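PDB 3VV3: deseasin MCP-01 from Pseudoalteromonas sp., which breaks down proteins, including collagen, as a bacterial serine protease of the subtilisin family, with calcium ions bound to its catalytic domain. Local coordinates for residues A[225-230]-A[250-255]; A[243-248]-A[311-316]; A[274-279]-A[317-322]. One frame throughout, in Å; residues are numbered along the deposited sequence.

Contact 1. Residues A[225-230]-A[250-255]; sequences IASTDS and PGSGIL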
# COMPACT_ATOMS: atom_id res chain seq x y z
N ILE A 225 -2.33 -9.17 -13.82
CA ILE A 225 -3.39 -9.65 -12.94
C ILE A 225 -4.20 -8.53 -12.27
O ILE A 225 -3.64 -7.67 -11.61
CB ILE A 225 -2.80 -10.58 -11.86
CG1 ILE A 225 -2.03 -11.74 -12.52
CG2 ILE A 225 -3.89 -11.08 -10.92
CD1 ILE A 225 -2.85 -12.50 -13.54
N ALA A 226 -5.52 -8.56 -12.47
CA ALA A 226 -6.43 -7.67 -11.74
C ALA A 226 -6.85 -8.35 -10.45
O ALA A 226 -6.71 -9.58 -10.31
CB ALA A 226 -7.66 -7.34 -12.60
N SER A 227 -7.39 -7.57 -9.52
CA SER A 227 -7.79 -8.09 -8.22
C SER A 227 -9.30 -8.31 -8.13
O SER A 227 -10.09 -7.51 -8.65
CB SER A 227 -7.35 -7.12 -7.12
OG SER A 227 -7.84 -7.54 -5.85
N THR A 228 -9.69 -9.39 -7.46
CA THR A 228 -11.10 -9.68 -7.17
C THR A 228 -11.33 -9.77 -5.67
O THR A 228 -10.38 -9.91 -4.88
CB THR A 228 -11.56 -10.99 -7.85
OG1 THR A 228 -10.79 -12.10 -7.34
CG2 THR A 228 -11.38 -10.91 -9.35
N ASP A 229 -12.60 -9.70 -5.27
CA ASP A 229 -12.95 -9.72 -3.85
C ASP A 229 -13.78 -10.95 -3.46
O ASP A 229 -14.01 -11.85 -4.27
CB ASP A 229 -13.65 -8.42 -3.43
CG ASP A 229 -15.03 -8.25 -4.07
OD1 ASP A 229 -15.65 -9.25 -4.49
OD2 ASP A 229 -15.50 -7.09 -4.15
N SER A 230 -14.21 -10.97 -2.21
CA SER A 230 -14.88 -12.15 -1.66
C SER A 230 -16.28 -12.37 -2.23
O SER A 230 -16.91 -13.38 -1.93
CB SER A 230 -14.97 -12.05 -0.14
OG SER A 230 -15.78 -10.95 0.23
N PRO A 250 -7.92 -13.33 -6.32
CA PRO A 250 -8.23 -12.66 -5.05
C PRO A 250 -7.14 -11.70 -4.56
O PRO A 250 -5.97 -12.08 -4.40
CB PRO A 250 -8.38 -13.83 -4.07
CG PRO A 250 -8.84 -14.96 -4.93
CD PRO A 250 -8.07 -14.79 -6.21
N GLY A 251 -7.53 -10.45 -4.31
CA GLY A 251 -6.60 -9.46 -3.80
C GLY A 251 -7.17 -8.53 -2.74
O GLY A 251 -6.46 -7.68 -2.21
N SER A 252 -8.46 -8.69 -2.44
CA SER A 252 -9.12 -7.86 -1.42
C SER A 252 -9.11 -8.56 -0.06
O SER A 252 -9.72 -9.62 0.10
CB SER A 252 -10.57 -7.56 -1.81
OG SER A 252 -10.65 -6.76 -2.97
N GLY A 253 -8.43 -7.95 0.91
CA GLY A 253 -8.42 -8.48 2.27
C GLY A 253 -7.73 -9.82 2.37
O GLY A 253 -8.33 -10.82 2.79
N ILE A 254 -6.46 -9.85 1.99
CA ILE A 254 -5.69 -11.10 2.00
C ILE A 254 -4.76 -11.17 3.22
O ILE A 254 -3.86 -10.35 3.39
CB ILE A 254 -4.86 -11.25 0.70
CG1 ILE A 254 -5.75 -11.13 -0.55
CG2 ILE A 254 -4.07 -12.58 0.72
CD1 ILE A 254 -6.91 -12.12 -0.60
N LEU A 255 -5.00 -12.17 4.07
CA LEU A 255 -4.15 -12.41 5.22
C LEU A 255 -2.93 -13.22 4.80
O LEU A 255 -3.05 -14.20 4.08
CB LEU A 255 -4.93 -13.20 6.28
CG LEU A 255 -4.16 -13.59 7.54
CD1 LEU A 255 -3.81 -12.36 8.37
CD2 LEU A 255 -4.95 -14.60 8.36
O HOH W 1 -12.73 -9.54 -0.03
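Thr228 and Gly251 supply the strongest polar link: Gly251 N gives a nearly straight hydrogen bond to Thr228 O (3.0 Å, 173°), lying in the plane of the carbonyl. Ser252 N turns to the same oxygen at 3.3 Å, but its weak bond is bent to 146°. A third approach, the CA-H...O contact from Pro250 CA, also ends on Thr228 O, which therefore gathers three donors from consecutive residues. One ordered water extends the pairing, accepting from Ser230 N and donating to Ser252 O, 3.0 Å in each case.

Side-chain packing flanks these bonds. Ser227 OG, anti to its own backbone N (chi1 175°), lies 3.1 Å from Gly251 CA, and a CB on Gly251 would run into it. Further along, Ser252 CB sits 3.6 Å from Asp229 CB. The hydroxyls of Ser227 and Ser252 have a common hydrogen-bond partner in Ser235 OG, while Asp229 OD1 receives Asn233 N and Arg231 N.

The Thr228-Pro250 bridge is parallel, with diverging side chains; it marks the end of the pairing between strands 222-228 and 247-250, the latter the last strand of the seven-stranded parallel sheet of the subtilisin-like alpha/beta fold.

Contact 2. Residues A[243-248]-A[311-316]; sequences TSVDMG and GKTVAG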
# COMPACT_ATOMS: atom_id res chain seq x y z
N THR A 243 -7.20 -5.48 -23.28
CA THR A 243 -6.07 -6.11 -23.96
C THR A 243 -4.81 -6.15 -23.10
O THR A 243 -3.92 -6.98 -23.33
CB THR A 243 -5.76 -5.42 -25.31
OG1 THR A 243 -5.31 -4.08 -25.09
CG2 THR A 243 -7.00 -5.40 -26.21
N SER A 244 -4.73 -5.27 -22.10
CA SER A 244 -3.49 -5.11 -21.33
C SER A 244 -3.51 -5.81 -19.97
O SER A 244 -2.48 -5.88 -19.28
CB SER A 244 -3.15 -3.63 -21.15
OG SER A 244 -4.10 -2.99 -20.32
N VAL A 245 -4.67 -6.32 -19.56
CA VAL A 245 -4.75 -7.14 -18.35
C VAL A 245 -5.40 -8.48 -18.72
O VAL A 245 -6.34 -8.51 -19.52
CB VAL A 245 -5.54 -6.43 -17.22
CG1 VAL A 245 -5.59 -7.31 -15.96
CG2 VAL A 245 -4.89 -5.08 -16.90
N ASP A 246 -4.92 -9.57 -18.15
CA ASP A 246 -5.28 -10.90 -18.65
C ASP A 246 -6.40 -11.60 -17.90
O ASP A 246 -7.25 -12.25 -18.51
CB ASP A 246 -4.03 -11.79 -18.67
CG ASP A 246 -2.95 -11.23 -19.57
OD1 ASP A 246 -3.27 -10.91 -20.73
OD2 ASP A 246 -1.79 -11.12 -19.11
N MET A 247 -6.39 -11.50 -16.57
CA MET A 247 -7.34 -12.23 -15.74
C MET A 247 -7.31 -11.66 -14.33
O MET A 247 -6.53 -10.76 -14.04
CB MET A 247 -6.98 -13.72 -15.71
CG MET A 247 -5.59 -14.00 -15.12
SD MET A 247 -5.20 -15.76 -15.07
CE MET A 247 -6.40 -16.36 -13.88
N GLY A 248 -8.15 -12.20 -13.44
CA GLY A 248 -8.19 -11.72 -12.07
C GLY A 248 -7.93 -12.82 -11.06
O GLY A 248 -8.01 -14.00 -11.39
N GLY A 311 -14.94 -8.45 -20.52
CA GLY A 311 -14.87 -7.20 -21.26
C GLY A 311 -13.86 -6.23 -20.66
O GLY A 311 -13.61 -5.16 -21.22
N LYS A 312 -13.28 -6.61 -19.53
CA LYS A 312 -12.30 -5.75 -18.86
C LYS A 312 -10.92 -6.41 -18.74
O LYS A 312 -10.01 -5.85 -18.16
CB LYS A 312 -12.81 -5.33 -17.49
CG LYS A 312 -14.10 -4.52 -17.54
CD LYS A 312 -14.62 -4.24 -16.15
CE LYS A 312 -15.93 -3.47 -16.19
NZ LYS A 312 -15.74 -2.09 -16.70
N THR A 313 -10.80 -7.62 -19.29
CA THR A 313 -9.56 -8.38 -19.29
C THR A 313 -9.59 -9.26 -20.53
O THR A 313 -10.66 -9.43 -21.13
CB THR A 313 -9.43 -9.29 -18.06
OG1 THR A 313 -10.56 -10.17 -17.96
CG2 THR A 313 -9.30 -8.47 -16.77
N VAL A 314 -8.46 -9.83 -20.91
CA VAL A 314 -8.46 -10.68 -22.10
C VAL A 314 -9.36 -11.90 -21.88
O VAL A 314 -10.25 -12.18 -22.69
CB VAL A 314 -7.03 -11.15 -22.51
CG1 VAL A 314 -7.10 -12.17 -23.65
CG2 VAL A 314 -6.17 -9.96 -22.92
N ALA A 315 -9.13 -12.62 -20.79
CA ALA A 315 -9.80 -13.90 -20.57
C ALA A 315 -11.15 -13.78 -19.89
O ALA A 315 -12.00 -14.66 -20.04
CB ALA A 315 -8.90 -14.85 -19.76
N GLY A 316 -11.36 -12.69 -19.15
CA GLY A 316 -12.60 -12.51 -18.41
C GLY A 316 -12.82 -13.57 -17.35
O GLY A 316 -13.95 -13.87 -16.97
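Thr313, which packs on Val245, has OG1 set between its backbone N and carbonyl carbon (chi1 56°), while CG2 lies anti to the carbonyl carbon and comes 4.0 Å from Val245 CG1; the two side chains meet at a slant. In Asp246, CG is anti to the carbonyl carbon, and OD1 ends 3.8 Å from Val314 CG2, the two side chains lying alongside and pointing the same way.

Two backbone hydrogen bonds fix the pairing. Val314 N donates to Val245 O (2.9 Å, 151°) in the carbonyl plane, and Ala315 N donates to Asp246 O (3.0 Å, 160°) from a position somewhat tilted out of it. Thr313 CA also makes a CA-H...O contact with Val245 O.

Thr313 OG1 accepts from Gly316 N at 2.9 Å, an ST motif that folds 313-316 back on itself, in the loop leading to strand 317-318 and beside the approach to strand 247-250. The same hydroxyl bonds to Leu309 O. An alanine here would probably leave Gly316 N and Leu309 O without this mate and open a gap beside Val245 CG1.

Asp246 OD2 is bonded to Ser224 N, tying this loop to strand 222-228. Met300 of helix 292-301 packs against Asp246, Val314 and Ala315. The tightest side-chain approach across the contact is Ala315 CB to Asp246 O, 3.3 Å.

Contact 3. Residues A[274-279]-A[317-322]; sequences PHVAGA and TRLNVN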
# COMPACT_ATOMS: atom_id res chain seq x y z
N PRO A 274 0.39 -12.89 -6.38
CA PRO A 274 0.96 -14.14 -5.83
C PRO A 274 -0.01 -15.33 -5.79
O PRO A 274 0.47 -16.45 -5.73
CB PRO A 274 1.41 -13.73 -4.42
CG PRO A 274 0.56 -12.54 -4.08
CD PRO A 274 0.43 -11.80 -5.39
N HIS A 275 -1.33 -15.11 -5.81
CA HIS A 275 -2.22 -16.25 -6.00
C HIS A 275 -1.93 -16.89 -7.36
O HIS A 275 -1.86 -18.12 -7.49
CB HIS A 275 -3.70 -15.86 -5.91
CG HIS A 275 -4.15 -15.52 -4.52
ND1 HIS A 275 -4.68 -16.45 -3.65
CD2 HIS A 275 -4.12 -14.35 -3.84
CE1 HIS A 275 -4.97 -15.86 -2.50
NE2 HIS A 275 -4.64 -14.58 -2.59
N VAL A 276 -1.74 -16.04 -8.37
CA VAL A 276 -1.45 -16.51 -9.72
C VAL A 276 -0.05 -17.11 -9.84
O VAL A 276 0.13 -18.19 -10.44
CB VAL A 276 -1.66 -15.40 -10.78
CG1 VAL A 276 -1.28 -15.91 -12.17
CG2 VAL A 276 -3.11 -14.93 -10.76
N ALA A 277 0.95 -16.44 -9.28
CA ALA A 277 2.30 -17.00 -9.29
C ALA A 277 2.32 -18.33 -8.54
O ALA A 277 2.94 -19.31 -8.99
CB ALA A 277 3.31 -16.02 -8.67
N GLY A 278 1.63 -18.38 -7.41
CA GLY A 278 1.50 -19.62 -6.66
C GLY A 278 0.81 -20.70 -7.48
O GLY A 278 1.26 -21.85 -7.50
N ALA A 279 -0.28 -20.34 -8.15
CA ALA A 279 -0.97 -21.30 -8.99
C ALA A 279 -0.07 -21.81 -10.13
O ALA A 279 -0.10 -23.00 -10.46
CB ALA A 279 -2.27 -20.72 -9.55
N THR A 317 -11.73 -14.17 -16.86
CA THR A 317 -11.83 -15.21 -15.85
C THR A 317 -11.14 -14.85 -14.55
O THR A 317 -10.24 -14.01 -14.51
CB THR A 317 -11.21 -16.52 -16.35
OG1 THR A 317 -9.84 -16.27 -16.68
CG2 THR A 317 -11.95 -17.04 -17.58
N ARG A 318 -11.57 -15.50 -13.48
CA ARG A 318 -10.95 -15.40 -12.18
C ARG A 318 -10.26 -16.73 -11.90
O ARG A 318 -10.83 -17.79 -12.12
CB ARG A 318 -12.01 -15.11 -11.11
CG ARG A 318 -11.44 -14.82 -9.72
CD ARG A 318 -11.43 -16.05 -8.82
NE ARG A 318 -12.80 -16.51 -8.56
CZ ARG A 318 -13.27 -17.71 -8.89
NH1 ARG A 318 -12.48 -18.60 -9.48
NH2 ARG A 318 -14.54 -18.01 -8.62
N LEU A 319 -9.01 -16.65 -11.42
CA LEU A 319 -8.17 -17.83 -11.17
C LEU A 319 -8.91 -19.00 -10.52
O LEU A 319 -9.62 -18.84 -9.53
CB LEU A 319 -6.98 -17.44 -10.29
CG LEU A 319 -6.00 -18.54 -9.90
CD1 LEU A 319 -5.23 -19.06 -11.11
CD2 LEU A 319 -5.05 -18.00 -8.83
N ASN A 320 -8.71 -20.19 -11.08
CA ASN A 320 -9.17 -21.41 -10.43
C ASN A 320 -8.08 -22.46 -10.54
O ASN A 320 -7.85 -23.03 -11.60
CB ASN A 320 -10.46 -21.92 -11.06
CG ASN A 320 -11.06 -23.06 -10.26
OD1 ASN A 320 -10.38 -24.04 -9.96
ND2 ASN A 320 -12.33 -22.92 -9.87
N VAL A 321 -7.39 -22.70 -9.43
CA VAL A 321 -6.19 -23.53 -9.48
C VAL A 321 -6.55 -25.01 -9.56
O VAL A 321 -5.79 -25.81 -10.11
CB VAL A 321 -5.20 -23.23 -8.34
CG1 VAL A 321 -5.78 -23.62 -6.97
CG2 VAL A 321 -3.85 -23.94 -8.60
N ASN A 322 -7.73 -25.37 -9.05
CA ASN A 322 -8.18 -26.75 -9.22
C ASN A 322 -8.33 -27.06 -10.70
O ASN A 322 -7.80 -28.06 -11.19
CB ASN A 322 -9.50 -27.00 -8.48
CG ASN A 322 -9.96 -28.45 -8.60
OD1 ASN A 322 -9.18 -29.37 -8.33
ND2 ASN A 322 -11.20 -28.65 -9.01
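Leu319 meets helix 269-284 with its two methyl groups spread along one helical turn, in the part of the subtilisin-like alpha/beta fold where this long helix packs against the link between strand 317-318 and helix 321-327 and the first residue of that helix. A chi1 of 179° sets CG anti to the backbone N, and from CG the two methyls reach the helix. CD2 comes over the peptide between His275 and Val276: it lies 3.5 Å from His275 O and 3.9 Å from Val276 N. It also touches the side chains that flank this peptide in sequence, His275 CB at 3.9 Å and Val276 CG2 at 4.1 Å, the side chains of Val276 and Leu319 being set obliquely to each other. The imidazole of His275 leads away, so that CB alone of its side chain takes part.

CD1 serves the next turn, reaching Ala279 CB at 3.7 Å. Ala279 CB also receives Val321 CG2, again at 3.7 Å, and is thus met by two branches from residues two apart in sequence. No hydrogen bond joins the segments; the contact is van der Waals packing of apolar side chains on one another and on the helix backbone, all five touching residues being buried.

Just before Val321 in sequence, Asn320 occupies the N-cap of helix 321-327, its OD1 accepting from Gln323 N. Its ND2 bonds to OD2 of Asp30, a calcium ligand. Arg318 forms salt bridges with Asp304 and Asp232, and its NH1 also gives a hydrogen bond to Leu319 O (2.9 Å, 149°), arriving from above the carbonyl plane.

In the fold
Strand 247-250 connects the three contacts. Contacts 1 and 2, centres 15 Å apart, join through a probable hydrogen bond from Ala226 N to Met247 O (2.9 Å). Contacts 2 and 3, centres 14 Å apart, join on the strand's other edge, where Leu319 N lies 2.8 Å from Gly248 O and Gly248 N lies 3.0 Å from Thr317 O, both probable hydrogen bonds. Contacts 1 and 3 have centres 11 Å apart and pack directly, with Pro250 O 3.0 Å from His275 CD2. Helix 269-284 of contact 3 also carries Ser270, which with His105 and Asp50 probably forms the catalytic triad. The side chains of Pro250 and Val321 are each about 10 Å from a bound calcium.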